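Local coordinates for molybdopterin-guanine dinucleotide biosynthesis protein B (mobB) (Archaeoglobus fulgidus, PDB 2F1R) that probably binds GTP and takes part in the biosynthesis of the molybdopterin-guanine dinucleotide cofactor, at residues R21-P24 and I25-R29. Sequence-based numbering, arbitrary orientation.
Sequences RMMP and ILRER
Arg27 N donates to Met23 O over 2.8 Å, an almost straight bond (173° at the hydrogen) in the last turns of a helix. Two further i to i+4 bonds flank it: Leu26 N to Met22 O at 3.1 Å and Glu28 N to Pro24 O at 2.9 Å, the latter more bent at 157°. Pro24 has no N-H to give to the turn before it, and the helix kinks there; its carbonyl nevertheless serves the following turn. Ile25 CD1 lies 3.5 Å from Arg21 O, so a methyl group flanks that carbonyl. With CG1 beside the backbone N and anti to the carbonyl carbon (chi1 -62°), the branch runs back along the helix and sets CD1 there. On the buried side Leu26 CD1 rests on Met22 CB at 4.0 Å. Met23 and Arg27 pass at a slant, CG to CG 4.1 Å, before the bent arginine chain leads its NE to a hydrogen bond with Leu31 O. This end of helix 12-28, which follows a probable P-loop, packs against helix 149-160 through Met22 (Ile152, Ile156) and against strand 33-37, an outermost strand of the chain's parallel sheet, through Met23 (Val33, Val35); Met23 and Pro24 also touch Ser59 of the second subunit.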
ATOM      1  N   ARG A  21      -8.767  17.941   9.235  1.00 18.81           N
ATOM      2  CA  ARG A  21      -9.531  19.167   9.003  1.00 20.53           C
ATOM      3  C   ARG A  21      -9.050  19.926   7.781  1.00 18.72           C
ATOM      4  O   ARG A  21      -9.846  20.472   7.052  1.00 19.45           O
ATOM      5  CB  ARG A  21      -9.501  20.076  10.252  1.00 20.48           C
ATOM      6  CG  ARG A  21     -10.461  19.565  11.350  1.00 23.48           C
ATOM      7  CD  ARG A  21     -10.658  20.592  12.491  1.00 26.17           C
ATOM      8  NE  ARG A  21      -9.346  20.972  13.024  1.00 40.64           N
ATOM      9  CZ  ARG A  21      -9.098  21.896  13.962  1.00 45.81           C
ATOM     10  NH1 ARG A  21     -10.096  22.582  14.560  1.00 44.20           N
ATOM     11  NH2 ARG A  21      -7.812  22.131  14.289  1.00 46.68           N
ATOM     12  N   MET A  22      -7.739  19.979   7.543  1.00 17.39           N
ATOM     13  CA  MET A  22      -7.268  20.670   6.324  1.00 15.38           C
ATOM     14  C   MET A  22      -7.603  19.895   5.019  1.00 16.18           C
ATOM     15  O   MET A  22      -7.933  20.505   3.990  1.00 15.72           O
ATOM     16  CB  MET A  22      -5.766  20.938   6.377  1.00 14.84           C
ATOM     17  CG  MET A  22      -5.290  21.958   7.438  1.00 14.69           C
ATOM     18  SD  MET A  22      -3.558  22.466   7.184  1.00 10.35           S
ATOM     19  CE  MET A  22      -2.728  20.839   7.229  1.00 10.13           C
ATOM     20  N   MET A  23      -7.496  18.562   5.075  1.00 16.74           N
ATOM     21  CA  MET A  23      -7.632  17.699   3.888  1.00 17.57           C
ATOM     22  C   MET A  23      -8.789  18.043   2.903  1.00 19.05           C
ATOM     23  O   MET A  23      -8.528  18.274   1.691  1.00 18.37           O
ATOM     24  CB  MET A  23      -7.578  16.189   4.295  1.00 17.30           C
ATOM     25  CG  MET A  23      -7.098  15.217   3.158  1.00 13.31           C
ATOM     26  SD  MET A  23      -5.528  15.647   2.446  1.00  3.97           S
ATOM     27  CE  MET A  23      -4.518  15.419   3.874  1.00 11.08           C
ATOM     28  N   PRO A  24     -10.052  18.112   3.382  1.00 20.74           N
ATOM     29  CA  PRO A  24     -11.107  18.513   2.390  1.00 22.50           C
ATOM     30  C   PRO A  24     -10.827  19.841   1.650  1.00 23.34           C
ATOM     31  O   PRO A  24     -11.102  19.918   0.469  1.00 24.36           O
ATOM     32  CB  PRO A  24     -12.375  18.642   3.217  1.00 22.88           C
ATOM     33  CG  PRO A  24     -12.127  17.778   4.455  1.00 23.70           C
ATOM     34  CD  PRO A  24     -10.616  17.836   4.715  1.00 21.35           C
ATOM     35  N   ILE A  25     -10.269  20.859   2.304  1.00 23.95           N
ATOM     36  CA  ILE A  25      -9.921  22.101   1.598  1.00 24.73           C
ATOM     37  C   ILE A  25      -8.792  21.894   0.574  1.00 25.17           C
ATOM     38  O   ILE A  25      -8.876  22.370  -0.567  1.00 25.14           O
ATOM     39  CB  ILE A  25      -9.499  23.268   2.556  1.00 25.30           C
ATOM     40  CG1 ILE A  25     -10.611  23.679   3.506  1.00 25.55           C
ATOM     41  CG2 ILE A  25      -9.120  24.510   1.743  1.00 25.56           C
ATOM     42  CD1 ILE A  25     -10.619  22.960   4.783  1.00 28.71           C
ATOM     43  N   LEU A  26      -7.721  21.215   0.983  1.00 25.38           N
ATOM     44  CA  LEU A  26      -6.619  20.920   0.052  1.00 26.47           C
ATOM     45  C   LEU A  26      -7.144  20.170  -1.184  1.00 26.27           C
ATOM     46  O   LEU A  26      -6.829  20.533  -2.302  1.00 25.74           O
ATOM     47  CB  LEU A  26      -5.504  20.101   0.739  1.00 25.64           C
ATOM     48  CG  LEU A  26      -4.907  20.790   1.952  1.00 25.49           C
ATOM     49  CD1 LEU A  26      -4.089  19.820   2.884  1.00 22.07           C
ATOM     50  CD2 LEU A  26      -4.102  22.063   1.554  1.00 22.05           C
ATOM     51  N   ARG A  27      -7.950  19.133  -0.952  1.00 27.15           N
ATOM     52  CA  ARG A  27      -8.539  18.312  -2.021  1.00 28.10           C
ATOM     53  C   ARG A  27      -9.547  19.050  -2.935  1.00 29.26           C
ATOM     54  O   ARG A  27      -9.569  18.818  -4.146  1.00 28.35           O
ATOM     55  CB  ARG A  27      -9.201  17.085  -1.434  1.00 27.93           C
ATOM     56  CG  ARG A  27      -8.267  16.086  -0.689  1.00 29.24           C
ATOM     57  CD  ARG A  27      -7.171  15.417  -1.539  1.00 28.65           C
ATOM     58  NE  ARG A  27      -7.604  15.074  -2.892  1.00 28.89           N
ATOM     59  CZ  ARG A  27      -8.442  14.089  -3.190  1.00 26.48           C
ATOM     60  NH1 ARG A  27      -8.942  13.330  -2.228  1.00 26.41           N
ATOM     61  NH2 ARG A  27      -8.766  13.859  -4.445  1.00 23.52           N
ATOM     62  N   GLU A  28     -10.368  19.943  -2.380  1.00 30.99           N
ATOM     63  CA  GLU A  28     -11.270  20.769  -3.233  1.00 33.12           C
ATOM     64  C   GLU A  28     -10.533  21.551  -4.316  1.00 33.49           C
ATOM     65  O   GLU A  28     -11.096  21.818  -5.376  1.00 33.74           O
ATOM     66  CB  GLU A  28     -12.199  21.664  -2.411  1.00 33.56           C
ATOM     67  CG  GLU A  28     -13.484  20.926  -1.911  1.00 37.49           C
ATOM     68  CD  GLU A  28     -13.362  19.360  -1.859  1.00 41.83           C
ATOM     69  OE1 GLU A  28     -13.158  18.792  -0.738  1.00 39.45           O
ATOM     70  OE2 GLU A  28     -13.479  18.703  -2.956  1.00 44.70           O
ATOM     71  N   ARG A  29      -9.251  21.844  -4.072  1.00 33.76           N
ATOM     72  CA  ARG A  29      -8.392  22.447  -5.107  1.00 34.24           C
ATOM     73  C   ARG A  29      -7.893  21.403  -6.074  1.00 33.77           C
ATOM     74  O   ARG A  29      -6.911  21.637  -6.771  1.00 34.95           O
ATOM     75  CB  ARG A  29      -7.162  23.125  -4.504  1.00 34.20           C
ATOM     76  CG  ARG A  29      -7.440  23.993  -3.351  1.00 35.80           C
ATOM     77  CD  ARG A  29      -7.783  25.381  -3.786  1.00 42.04           C
ATOM     78  NE  ARG A  29      -8.680  25.987  -2.797  1.00 47.60           N
ATOM     79  CZ  ARG A  29      -8.734  27.292  -2.519  1.00 50.48           C
ATOM     80  NH1 ARG A  29      -7.929  28.155  -3.138  1.00 51.27           N
ATOM     81  NH2 ARG A  29      -9.591  27.737  -1.603  1.00 51.91           N
TER